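Local coordinates for gdp-l-fucose synthetase (Naegleria fowleri, PDB 6AQZ), which probably catalyses the last, NADPH-dependent epimerisation and reduction step in the synthesis of GDP-L-fucose, and is seen here with NADP bound, at residues A[115-120]-A[177-182]; A[126-131]-A[187-192]; A[130-135]-A[157-162]. All blocks are in the same frame, centred on the assembly; numbering follows the deposited sequence.

Contacts 2 and 3 lie in the buried interior and both touch NADP, whereas contact 1 sits at the surface, its centre about 25 Å from the centre of the chain. Contact 1 joins the C-terminal ends of helices 98-118 and 156-179; contact 3 uses helix 156-179 again, near its start. Contact 2 pairs strands 123-127 and 184-194 and shares Thr130 and Cys131 with contact 3. The chemistry follows location: backbone hydrogen bonds and apolar packing in contact 2, small-residue packing beside cofactor-bound polar tips in contact 3, and a lysine, a tyrosine and a carboxylate in contact 1. Lys162 NZ, bonded to Cys127 O, links contacts 2 and 3 directly.

Contact 1. Residues A[115-120]-A[177-182]; sequences CCYDFG and VNEGKS
Tyr117 and Lys181 bury most of the surface here, and Lys181 holds the tyrosine in two ways. Its NZ donates to Tyr117 O at 3.2 Å, approaching from above the carbonyl plane. The same NZ lies over the face of the Tyr117 ring, 4.8 Å from the centroid and 24° off the normal, which meets the geometry of a cation-pi contact. Further back along the chain, Lys181 CD comes to 3.5 Å from Tyr117 OH, so the aliphatic part crosses the phenol end obliquely.

The phenol tip has a second partner: Tyr117 OH donates a weak hydrogen bond to Glu179 OE2 at 3.2 Å. That oxygen lies at the ring edge, while the carboxylate plane stands nearly perpendicular to the ring, at 86°.

Torsions and helix ends set these positions. Tyr117 CG is anti to its backbone N (chi1 -169°), and Lys181 bends at chi3 to reach the carbonyl. A Schellman motif ends helix 98-118 at Gly120, and Gly180 forms another at the end of helix 156-179. The Tyr172 ring packs against Tyr117, and Phe97 of the second subunit against Glu179.

Tyr117 O is thus gripped by both Gly120 N and Lys181 NZ. The presumably charged ammonium suits the partly negative C-terminal end of helix 98-118; Asp118 OD1, 5.8 Å from Lys181 NZ, is too far to pair and adds at most a weak long-range attraction.

Contact 2. Residues A[126-131]-A[187-192]; sequences SCLSTC and SVIPTN. With NAP (NADP nicotinamide-adenine-dinucleotide phosphate), chain G.
Backbone hydrogen bonds define the pairing. Val188 N donates to Ser126 O at 3.0 Å, and Leu128 N donates to Val188 O at 2.8 Å with a nearly straight N-H...O angle of 172°. Val188 thus bonds through both its amide and its carbonyl to residues either side of Cys127, as expected for parallel strands. A CA-H...O contact from Ser187 CA to Ser126 O, 3.1 Å, supplements them. The series stops at Pro190, which has no N-H; its CD instead lies 3.3 Å from Leu128 O.

Apolar packing accompanies the pairing. Cys127 SG, anti to its backbone N (chi1 -164°), reaches across to Pro190 CG at 3.5 Å; Cys127 and Val188 share a sheet face, with Val188 CG2 farther from the sulfur. Around Leu128, CB and CD1 cross Ile189 CG1 obliquely, while Ile189 CG2 fits against the backbone at Ser129 and Thr130. Strand 260-262 bonds to the other edge of 187-191, and Leu165 and Asp166 of helix 156-179 pack on Ser126 and Leu128.

Cofactor contacts gather just past the end of strand 123-127 and beside it, at Pro190 and Thr191 in strand 184-194. Leu128 O approaches C6N of the nicotinamide ring at 3.1 Å, and Thr191 O comes equally near C4N, the carbon that carries hydride in NADPH. Ser129 CB is 3.6 Å from C5N. Ser129 OG, whose position is less certain, appears to accept from Cys131 N, as in an ST turn.

Adjacent parallel strands leading toward the nicotinamide are characteristic of the Rossmann fold; Ser129 probably corresponds to the serine of the Ser-Tyr-Lys triad of short-chain dehydrogenases/reductases.

Contact 3. Residues A[130-135]-A[157-162]; sequences TCVFPD and AYAYAK. With NAP (NADP nicotinamide-adenine-dinucleotide phosphate), chain G.
Val132 contributes the largest share of the buried surface, its CB directed toward helix 156-179. That CB meets Ala159 CB at 3.6 Å, and CG1, anti to the carbonyl carbon (chi1 -45°), lies an equal distance from Ala159 CA. The single methyl of Ala159 allows the backbones to come close, with CA atoms of Val132 and Ala159 4.3 Å apart. CG1 also touches Lys162 CB at 3.9 Å, one helical turn on. Ala159 is backed by Pro151, and Val132 O accepts from Arg163 NH2, fixing the loop to the same helix by a polar bond.

Tyr158 is the third main participant. Its CE2 lies 4.3 Å from Val132 CG1, which, like Cys131 SG, approaches the ring obliquely. CG is anti to the backbone N (chi1 177°), sending the phenol to the cofactor, where OH accepts from NADP O2D at 2.5 Å. Lys162 CG lies above one ring face; beyond it, NZ donates to NADP O3D at 3.0 Å and to Cys127 O.

Val132 and Cys131 thus pack beside the Tyr158 ring, and Val132 beside the base of Lys162, while both polar tips reach the ribose. The pair matches the YxxxK pattern of short-chain dehydrogenases/reductases, in which the lysine charge is thought to lower the tyrosine pKa.

Contact 1. Residues A[115-120]-A[177-182]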
loop_
_atom_site.group_PDB
_atom_site.type_symbol
_atom_site.label_atom_id
_atom_site.label_comp_id
_atom_site.label_asym_id
_atom_site.label_seq_id
_atom_site.Cartn_x
_atom_site.Cartn_y
_atom_site.Cartn_z
ATOM N N CYS A 115 0.704 -17.615 -4.075
ATOM C CA CYS A 115 1.125 -18.937 -4.517
ATOM C C CYS A 115 2.030 -19.598 -3.488
ATOM O O CYS A 115 1.984 -20.818 -3.301
ATOM C CB CYS A 115 1.848 -18.850 -5.861
ATOM S SG CYS A 115 0.753 -18.654 -7.230
ATOM N N CYS A 116 2.893 -18.817 -2.839
ATOM C CA CYS A 116 3.789 -19.405 -1.856
ATOM C C CYS A 116 3.003 -20.048 -0.734
ATOM O O CYS A 116 3.341 -21.144 -0.272
ATOM C CB CYS A 116 4.744 -18.353 -1.305
ATOM S SG CYS A 116 5.994 -17.919 -2.461
ATOM N N TYR A 117 1.948 -19.378 -0.289
ATOM C CA TYR A 117 1.143 -19.906 0.797
ATOM C C TYR A 117 0.319 -21.104 0.338
ATOM O O TYR A 117 0.338 -22.165 0.976
ATOM C CB TYR A 117 0.238 -18.809 1.345
ATOM C CG TYR A 117 -0.397 -19.242 2.616
ATOM C CD1 TYR A 117 0.325 -19.235 3.796
ATOM C CD2 TYR A 117 -1.700 -19.732 2.632
ATOM C CE1 TYR A 117 -0.253 -19.673 4.990
ATOM C CE2 TYR A 117 -2.288 -20.164 3.815
ATOM C CZ TYR A 117 -1.553 -20.137 4.988
ATOM O OH TYR A 117 -2.119 -20.570 6.160
ATOM N N ASP A 118 -0.395 -20.963 -0.784
ATOM C CA ASP A 118 -1.301 -22.025 -1.214
ATOM C C ASP A 118 -0.562 -23.323 -1.513
ATOM O O ASP A 118 -1.114 -24.408 -1.311
ATOM C CB ASP A 118 -2.108 -21.593 -2.439
ATOM C CG ASP A 118 -3.133 -20.513 -2.125
ATOM O OD1 ASP A 118 -3.340 -20.181 -0.937
ATOM O OD2 ASP A 118 -3.752 -20.005 -3.082
ATOM N N PHE A 119 0.656 -23.240 -2.027
ATOM C CA PHE A 119 1.428 -24.426 -2.362
ATOM C C PHE A 119 2.364 -24.857 -1.250
ATOM O O PHE A 119 3.192 -25.749 -1.462
ATOM C CB PHE A 119 2.224 -24.180 -3.642
ATOM C CG PHE A 119 1.390 -24.230 -4.891
ATOM C CD1 PHE A 119 0.672 -23.130 -5.305
ATOM C CD2 PHE A 119 1.334 -25.386 -5.654
ATOM C CE1 PHE A 119 -0.083 -23.179 -6.453
ATOM C CE2 PHE A 119 0.575 -25.438 -6.801
ATOM C CZ PHE A 119 -0.131 -24.330 -7.201
ATOM N N GLY A 120 2.225 -24.277 -0.064
ATOM C CA GLY A 120 2.957 -24.718 1.110
ATOM C C GLY A 120 4.465 -24.562 1.084
ATOM O O GLY A 120 5.179 -25.426 1.606
ATOM N N VAL A 177 0.235 -19.165 11.036
ATOM C CA VAL A 177 0.175 -19.513 12.452
ATOM C C VAL A 177 -1.224 -19.990 12.817
ATOM O O VAL A 177 -1.400 -21.026 13.476
ATOM C CB VAL A 177 0.614 -18.317 13.312
ATOM C CG1 VAL A 177 0.308 -18.584 14.766
ATOM C CG2 VAL A 177 2.104 -18.051 13.111
ATOM N N ASN A 178 -2.240 -19.250 12.372
ATOM C CA ASN A 178 -3.614 -19.595 12.709
ATOM C C ASN A 178 -4.051 -20.892 12.050
ATOM O O ASN A 178 -4.829 -21.651 12.632
ATOM C CB ASN A 178 -4.538 -18.435 12.359
ATOM C CG ASN A 178 -4.415 -17.299 13.359
ATOM O OD1 ASN A 178 -4.753 -17.460 14.541
ATOM N ND2 ASN A 178 -3.914 -16.156 12.906
ATOM N N GLU A 179 -3.550 -21.186 10.867
ATOM C CA GLU A 179 -3.948 -22.414 10.205
ATOM C C GLU A 179 -3.029 -23.579 10.528
ATOM O O GLU A 179 -3.281 -24.696 10.069
ATOM C CB GLU A 179 -3.967 -22.190 8.699
ATOM C CG GLU A 179 -5.314 -22.330 8.070
ATOM C CD GLU A 179 -5.382 -21.532 6.810
ATOM O OE1 GLU A 179 -5.828 -20.379 6.895
ATOM O OE2 GLU A 179 -4.947 -22.026 5.743
ATOM N N GLY A 180 -2.014 -23.362 11.360
ATOM C CA GLY A 180 -1.072 -24.415 11.659
ATOM C C GLY A 180 -0.196 -24.823 10.504
ATOM O O GLY A 180 0.399 -25.904 10.546
ATOM N N LYS A 181 -0.113 -24.006 9.455
ATOM C CA LYS A 181 0.814 -24.283 8.368
ATOM C C LYS A 181 2.211 -23.826 8.756
ATOM O O LYS A 181 2.384 -22.899 9.554
ATOM C CB LYS A 181 0.390 -23.587 7.074
ATOM C CG LYS A 181 -0.698 -24.315 6.308
ATOM C CD LYS A 181 -1.011 -23.653 4.961
ATOM C CE LYS A 181 -0.511 -24.489 3.781
ATOM N NZ LYS A 181 -1.352 -24.313 2.544
ATOM N N SER A 182 3.216 -24.499 8.188
ATOM C CA SER A 182 4.625 -24.178 8.438
ATOM C C SER A 182 5.136 -23.379 7.242
ATOM O O SER A 182 5.773 -23.903 6.322
ATOM C CB SER A 182 5.441 -25.444 8.674
ATOM O OG SER A 182 5.105 -26.028 9.922
#

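Contact 2. Residues A[126-131]-A[187-192]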
loop_
_atom_site.group_PDB
_atom_site.type_symbol
_atom_site.label_atom_id
_atom_site.label_comp_id
_atom_site.label_asym_id
_atom_site.label_seq_id
_atom_site.Cartn_x
_atom_site.Cartn_y
_atom_site.Cartn_z
ATOM N N SER A 126 11.624 -12.447 0.086
ATOM C CA SER A 126 11.356 -11.433 -0.912
ATOM C C SER A 126 12.375 -10.321 -0.737
ATOM O O SER A 126 13.128 -10.288 0.237
ATOM C CB SER A 126 9.925 -10.916 -0.767
ATOM O OG SER A 126 9.008 -11.961 -1.031
ATOM N N CYS A 127 12.359 -9.374 -1.656
ATOM C CA CYS A 127 13.418 -8.386 -1.726
ATOM C C CYS A 127 12.824 -6.982 -1.690
ATOM O O CYS A 127 11.958 -6.659 -2.503
ATOM C CB CYS A 127 14.247 -8.629 -2.994
ATOM S SG CYS A 127 15.775 -7.807 -2.980
ATOM N N LEU A 128 13.268 -6.162 -0.737
ATOM C CA LEU A 128 12.936 -4.746 -0.659
ATOM C C LEU A 128 14.124 -3.931 -1.176
ATOM O O LEU A 128 14.962 -4.438 -1.923
ATOM C CB LEU A 128 12.568 -4.330 0.773
ATOM C CG LEU A 128 11.603 -5.223 1.546
ATOM C CD1 LEU A 128 11.238 -4.619 2.909
ATOM C CD2 LEU A 128 10.388 -5.571 0.755
ATOM N N SER A 129 14.214 -2.669 -0.770
ATOM C CA SER A 129 15.275 -1.789 -1.240
ATOM C C SER A 129 15.409 -0.624 -0.268
ATOM O O SER A 129 14.424 -0.217 0.366
ATOM C CB SER A 129 14.976 -1.290 -2.659
ATOM O OG SER A 129 14.802 0.107 -2.693
ATOM N N THR A 130 16.642 -0.112 -0.116
ATOM C CA THR A 130 16.832 0.982 0.832
ATOM C C THR A 130 16.232 2.302 0.355
ATOM O O THR A 130 16.200 3.256 1.137
ATOM C CB THR A 130 18.308 1.216 1.178
ATOM O OG1 THR A 130 19.018 1.690 0.032
ATOM C CG2 THR A 130 18.953 -0.041 1.703
ATOM N N CYS A 131 15.771 2.400 -0.888
ATOM C CA CYS A 131 15.225 3.660 -1.366
ATOM C C CYS A 131 13.720 3.784 -1.107
ATOM O O CYS A 131 13.114 4.782 -1.509
ATOM C CB CYS A 131 15.559 3.861 -2.857
ATOM S SG CYS A 131 14.838 2.693 -4.059
ATOM N N SER A 187 12.138 -11.082 4.387
ATOM C CA SER A 187 12.635 -10.286 3.284
ATOM C C SER A 187 14.005 -9.742 3.630
ATOM O O SER A 187 14.382 -9.667 4.795
ATOM C CB SER A 187 11.695 -9.130 2.973
ATOM O OG SER A 187 11.750 -8.244 4.061
ATOM N N VAL A 188 14.721 -9.326 2.595
ATOM C CA VAL A 188 16.020 -8.687 2.728
ATOM C C VAL A 188 15.939 -7.319 2.092
ATOM O O VAL A 188 15.127 -7.078 1.192
ATOM C CB VAL A 188 17.166 -9.495 2.064
ATOM C CG1 VAL A 188 17.276 -10.853 2.662
ATOM C CG2 VAL A 188 16.965 -9.557 0.535
ATOM N N ILE A 189 16.800 -6.422 2.547
ATOM C CA ILE A 189 16.830 -5.074 1.989
ATOM C C ILE A 189 18.244 -4.823 1.488
ATOM O O ILE A 189 19.101 -4.358 2.256
ATOM C CB ILE A 189 16.436 -4.011 3.020
ATOM C CG1 ILE A 189 15.220 -4.442 3.840
ATOM C CG2 ILE A 189 16.173 -2.699 2.322
ATOM C CD1 ILE A 189 14.786 -3.364 4.757
ATOM N N PRO A 190 18.548 -5.144 0.239
ATOM C CA PRO A 190 19.891 -4.880 -0.269
ATOM C C PRO A 190 20.048 -3.400 -0.575
ATOM O O PRO A 190 19.086 -2.682 -0.844
ATOM C CB PRO A 190 19.985 -5.751 -1.528
ATOM C CG PRO A 190 18.574 -5.939 -1.964
ATOM C CD PRO A 190 17.709 -5.870 -0.732
ATOM N N THR A 191 21.276 -2.947 -0.451
ATOM C CA THR A 191 21.678 -1.603 -0.828
ATOM C C THR A 191 22.000 -1.593 -2.330
ATOM O O THR A 191 21.492 -2.427 -3.087
ATOM C CB THR A 191 22.878 -1.180 0.025
ATOM O OG1 THR A 191 23.006 0.241 0.011
ATOM C CG2 THR A 191 24.203 -1.865 -0.474
ATOM N N ASN A 192 22.761 -0.603 -2.793
ATOM C CA ASN A 192 23.206 -0.537 -4.186
ATOM C C ASN A 192 23.995 -1.769 -4.606
ATOM O O ASN A 192 25.127 -1.982 -4.159
ATOM C CB ASN A 192 24.052 0.715 -4.397
ATOM C CG ASN A 192 23.358 1.959 -3.892
ATOM O OD1 ASN A 192 22.416 2.440 -4.509
ATOM N ND2 ASN A 192 23.786 2.454 -2.734
HETATM P PA NAP G . 16.936 -6.827 -12.685
HETATM O O1A NAP G . 16.265 -5.700 -13.409
HETATM O O2A NAP G . 18.411 -7.094 -12.836
HETATM O O5B NAP G . 16.170 -8.262 -12.979
HETATM C C5B NAP G . 14.884 -8.146 -12.479
HETATM C C4B NAP G . 14.206 -9.526 -12.694
HETATM O O4B NAP G . 12.761 -9.417 -12.618
HETATM C C3B NAP G . 14.598 -10.165 -14.088
HETATM O O3B NAP G . 14.740 -11.553 -13.953
HETATM C C2B NAP G . 13.309 -9.953 -14.896
HETATM O O2B NAP G . 13.051 -10.923 -15.776
HETATM C C1B NAP G . 12.273 -10.180 -13.714
HETATM N N9A NAP G . 10.937 -9.712 -14.067
HETATM C C8A NAP G . 10.521 -8.407 -14.232
HETATM N N7A NAP G . 9.211 -8.303 -14.553
HETATM C C5A NAP G . 8.772 -9.615 -14.611
HETATM C C6A NAP G . 7.521 -10.154 -14.899
HETATM N N6A NAP G . 6.445 -9.315 -15.187
HETATM N N1A NAP G . 7.311 -11.493 -14.873
HETATM C C2A NAP G . 8.417 -12.233 -14.565
HETATM N N3A NAP G . 9.683 -11.859 -14.278
HETATM C C4A NAP G . 9.830 -10.514 -14.302
HETATM O O3 NAP G . 16.562 -6.394 -11.117
HETATM P PN NAP G . 17.678 -6.803 -10.057
HETATM O O1N NAP G . 18.031 -8.240 -10.076
HETATM O O2N NAP G . 18.696 -5.712 -9.813
HETATM O O5D NAP G . 16.820 -6.693 -8.536
HETATM C C5D NAP G . 15.987 -7.759 -8.310
HETATM C C4D NAP G . 15.438 -7.504 -6.925
HETATM O O4D NAP G . 16.464 -6.845 -6.163
HETATM C C3D NAP G . 14.233 -6.455 -7.058
HETATM O O3D NAP G . 13.203 -6.828 -6.209
HETATM C C2D NAP G . 14.885 -5.121 -6.631
HETATM O O2D NAP G . 14.045 -4.274 -5.948
HETATM C C1D NAP G . 15.949 -5.636 -5.618
HETATM N N1N NAP G . 17.010 -4.608 -5.415
HETATM C C2N NAP G . 17.980 -4.335 -6.383
HETATM C C3N NAP G . 18.922 -3.350 -6.169
HETATM C C7N NAP G . 19.947 -3.062 -7.224
HETATM O O7N NAP G . 20.763 -2.129 -7.131
HETATM N N7N NAP G . 19.990 -3.865 -8.369
HETATM C C4N NAP G . 18.956 -2.538 -4.931
HETATM C C5N NAP G . 17.873 -2.889 -3.963
HETATM C C6N NAP G . 16.989 -3.858 -4.212
HETATM P P2B NAP G . 13.741 -10.701 -17.484
HETATM O O1X NAP G . 15.200 -10.837 -17.178
HETATM O O2X NAP G . 13.068 -11.884 -18.185
HETATM O O3X NAP G . 13.225 -9.328 -17.796
#

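Contact 3. Residues A[130-135]-A[157-162]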
loop_
_atom_site.group_PDB
_atom_site.type_symbol
_atom_site.label_atom_id
_atom_site.label_comp_id
_atom_site.label_asym_id
_atom_site.label_seq_id
_atom_site.Cartn_x
_atom_site.Cartn_y
_atom_site.Cartn_z
ATOM N N THR A 130 16.642 -0.112 -0.116
ATOM C CA THR A 130 16.832 0.982 0.832
ATOM C C THR A 130 16.232 2.302 0.355
ATOM O O THR A 130 16.200 3.256 1.137
ATOM C CB THR A 130 18.308 1.216 1.178
ATOM O OG1 THR A 130 19.018 1.690 0.032
ATOM C CG2 THR A 130 18.953 -0.041 1.703
ATOM N N CYS A 131 15.771 2.400 -0.888
ATOM C CA CYS A 131 15.225 3.660 -1.366
ATOM C C CYS A 131 13.720 3.784 -1.107
ATOM O O CYS A 131 13.114 4.782 -1.509
ATOM C CB CYS A 131 15.559 3.861 -2.857
ATOM S SG CYS A 131 14.838 2.693 -4.059
ATOM N N VAL A 132 13.121 2.830 -0.388
ATOM C CA VAL A 132 11.708 2.893 -0.031
ATOM C C VAL A 132 11.471 3.340 1.420
ATOM O O VAL A 132 10.315 3.411 1.862
ATOM C CB VAL A 132 11.046 1.526 -0.279
ATOM C CG1 VAL A 132 11.488 0.974 -1.655
ATOM C CG2 VAL A 132 11.358 0.543 0.860
ATOM N N PHE A 133 12.519 3.687 2.151
ATOM C CA PHE A 133 12.374 4.097 3.524
ATOM C C PHE A 133 11.810 5.514 3.586
ATOM O O PHE A 133 11.842 6.236 2.589
ATOM C CB PHE A 133 13.727 4.016 4.232
ATOM C CG PHE A 133 14.043 2.651 4.746
ATOM C CD1 PHE A 133 14.595 1.691 3.918
ATOM C CD2 PHE A 133 13.753 2.310 6.061
ATOM C CE1 PHE A 133 14.870 0.421 4.394
ATOM C CE2 PHE A 133 14.031 1.037 6.534
ATOM C CZ PHE A 133 14.584 0.092 5.703
ATOM N N PRO A 134 11.278 5.929 4.750
ATOM C CA PRO A 134 10.686 7.270 4.860
ATOM C C PRO A 134 11.662 8.365 4.481
ATOM O O PRO A 134 12.854 8.284 4.762
ATOM C CB PRO A 134 10.282 7.371 6.342
ATOM C CG PRO A 134 10.055 5.974 6.765
ATOM C CD PRO A 134 11.018 5.117 5.958
ATOM N N ASP A 135 11.129 9.402 3.842
ATOM C CA ASP A 135 11.958 10.529 3.445
ATOM C C ASP A 135 12.461 11.309 4.654
ATOM O O ASP A 135 13.634 11.687 4.704
ATOM C CB ASP A 135 11.198 11.442 2.486
ATOM C CG ASP A 135 12.095 12.489 1.880
ATOM O OD1 ASP A 135 13.162 12.099 1.346
ATOM O OD2 ASP A 135 11.747 13.686 1.933
ATOM N N ALA A 157 5.419 5.183 -5.762
ATOM C CA ALA A 157 4.631 4.005 -6.127
ATOM C C ALA A 157 5.460 2.732 -5.984
ATOM O O ALA A 157 5.018 1.742 -5.392
ATOM C CB ALA A 157 4.088 4.137 -7.553
ATOM N N TYR A 158 6.658 2.727 -6.553
ATOM C CA TYR A 158 7.545 1.598 -6.335
ATOM C C TYR A 158 7.788 1.396 -4.841
ATOM O O TYR A 158 7.716 0.272 -4.336
ATOM C CB TYR A 158 8.848 1.844 -7.102
ATOM C CG TYR A 158 9.896 0.793 -6.932
ATOM C CD1 TYR A 158 9.896 -0.330 -7.743
ATOM C CD2 TYR A 158 10.904 0.925 -5.981
ATOM C CE1 TYR A 158 10.865 -1.303 -7.621
ATOM C CE2 TYR A 158 11.885 -0.053 -5.854
ATOM C CZ TYR A 158 11.849 -1.166 -6.681
ATOM O OH TYR A 158 12.794 -2.151 -6.582
ATOM N N ALA A 159 8.022 2.478 -4.106
ATOM C CA ALA A 159 8.345 2.319 -2.698
ATOM C C ALA A 159 7.173 1.699 -1.932
ATOM O O ALA A 159 7.361 0.760 -1.154
ATOM C CB ALA A 159 8.745 3.671 -2.105
ATOM N N TYR A 160 5.945 2.182 -2.176
ATOM C CA TYR A 160 4.789 1.651 -1.455
ATOM C C TYR A 160 4.518 0.199 -1.816
ATOM O O TYR A 160 4.168 -0.603 -0.939
ATOM C CB TYR A 160 3.544 2.512 -1.714
ATOM C CG TYR A 160 3.413 3.680 -0.759
ATOM C CD1 TYR A 160 3.452 3.485 0.627
ATOM C CD2 TYR A 160 3.264 4.972 -1.236
ATOM C CE1 TYR A 160 3.328 4.552 1.491
ATOM C CE2 TYR A 160 3.132 6.035 -0.380
ATOM C CZ TYR A 160 3.166 5.827 0.977
ATOM O OH TYR A 160 3.053 6.919 1.817
ATOM N N ALA A 161 4.695 -0.167 -3.089
ATOM C CA ALA A 161 4.560 -1.572 -3.469
ATOM C C ALA A 161 5.528 -2.459 -2.684
ATOM O O ALA A 161 5.159 -3.559 -2.245
ATOM C CB ALA A 161 4.775 -1.728 -4.973
ATOM N N LYS A 162 6.762 -1.987 -2.468
ATOM C CA LYS A 162 7.705 -2.759 -1.657
ATOM C C LYS A 162 7.243 -2.842 -0.202
ATOM O O LYS A 162 7.324 -3.907 0.428
ATOM C CB LYS A 162 9.118 -2.163 -1.743
ATOM C CG LYS A 162 9.795 -2.351 -3.059
ATOM C CD LYS A 162 9.875 -3.810 -3.436
ATOM C CE LYS A 162 10.999 -4.122 -4.477
ATOM N NZ LYS A 162 10.861 -5.608 -4.846
HETATM P PA NAP G . 16.936 -6.827 -12.685
HETATM O O1A NAP G . 16.265 -5.700 -13.409
HETATM O O2A NAP G . 18.411 -7.094 -12.836
HETATM O O5B NAP G . 16.170 -8.262 -12.979
HETATM C C5B NAP G . 14.884 -8.146 -12.479
HETATM C C4B NAP G . 14.206 -9.526 -12.694
HETATM O O4B NAP G . 12.761 -9.417 -12.618
HETATM C C3B NAP G . 14.598 -10.165 -14.088
HETATM O O3B NAP G . 14.740 -11.553 -13.953
HETATM C C2B NAP G . 13.309 -9.953 -14.896
HETATM O O2B NAP G . 13.051 -10.923 -15.776
HETATM C C1B NAP G . 12.273 -10.180 -13.714
HETATM N N9A NAP G . 10.937 -9.712 -14.067
HETATM C C8A NAP G . 10.521 -8.407 -14.232
HETATM N N7A NAP G . 9.211 -8.303 -14.553
HETATM C C5A NAP G . 8.772 -9.615 -14.611
HETATM C C6A NAP G . 7.521 -10.154 -14.899
HETATM N N6A NAP G . 6.445 -9.315 -15.187
HETATM N N1A NAP G . 7.311 -11.493 -14.873
HETATM C C2A NAP G . 8.417 -12.233 -14.565
HETATM N N3A NAP G . 9.683 -11.859 -14.278
HETATM C C4A NAP G . 9.830 -10.514 -14.302
HETATM O O3 NAP G . 16.562 -6.394 -11.117
HETATM P PN NAP G . 17.678 -6.803 -10.057
HETATM O O1N NAP G . 18.031 -8.240 -10.076
HETATM O O2N NAP G . 18.696 -5.712 -9.813
HETATM O O5D NAP G . 16.820 -6.693 -8.536
HETATM C C5D NAP G . 15.987 -7.759 -8.310
HETATM C C4D NAP G . 15.438 -7.504 -6.925
HETATM O O4D NAP G . 16.464 -6.845 -6.163
HETATM C C3D NAP G . 14.233 -6.455 -7.058
HETATM O O3D NAP G . 13.203 -6.828 -6.209
HETATM C C2D NAP G . 14.885 -5.121 -6.631
HETATM O O2D NAP G . 14.045 -4.274 -5.948
HETATM C C1D NAP G . 15.949 -5.636 -5.618
HETATM N N1N NAP G . 17.010 -4.608 -5.415
HETATM C C2N NAP G . 17.980 -4.335 -6.383
HETATM C C3N NAP G . 18.922 -3.350 -6.169
HETATM C C7N NAP G . 19.947 -3.062 -7.224
HETATM O O7N NAP G . 20.763 -2.129 -7.131
HETATM N N7N NAP G . 19.990 -3.865 -8.369
HETATM C C4N NAP G . 18.956 -2.538 -4.931
HETATM C C5N NAP G . 17.873 -2.889 -3.963
HETATM C C6N NAP G . 16.989 -3.858 -4.212
HETATM P P2B NAP G . 13.741 -10.701 -17.484
HETATM O O1X NAP G . 15.200 -10.837 -17.178
HETATM O O2X NAP G . 13.068 -11.884 -18.185
HETATM O O3X NAP G . 13.225 -9.328 -17.796
#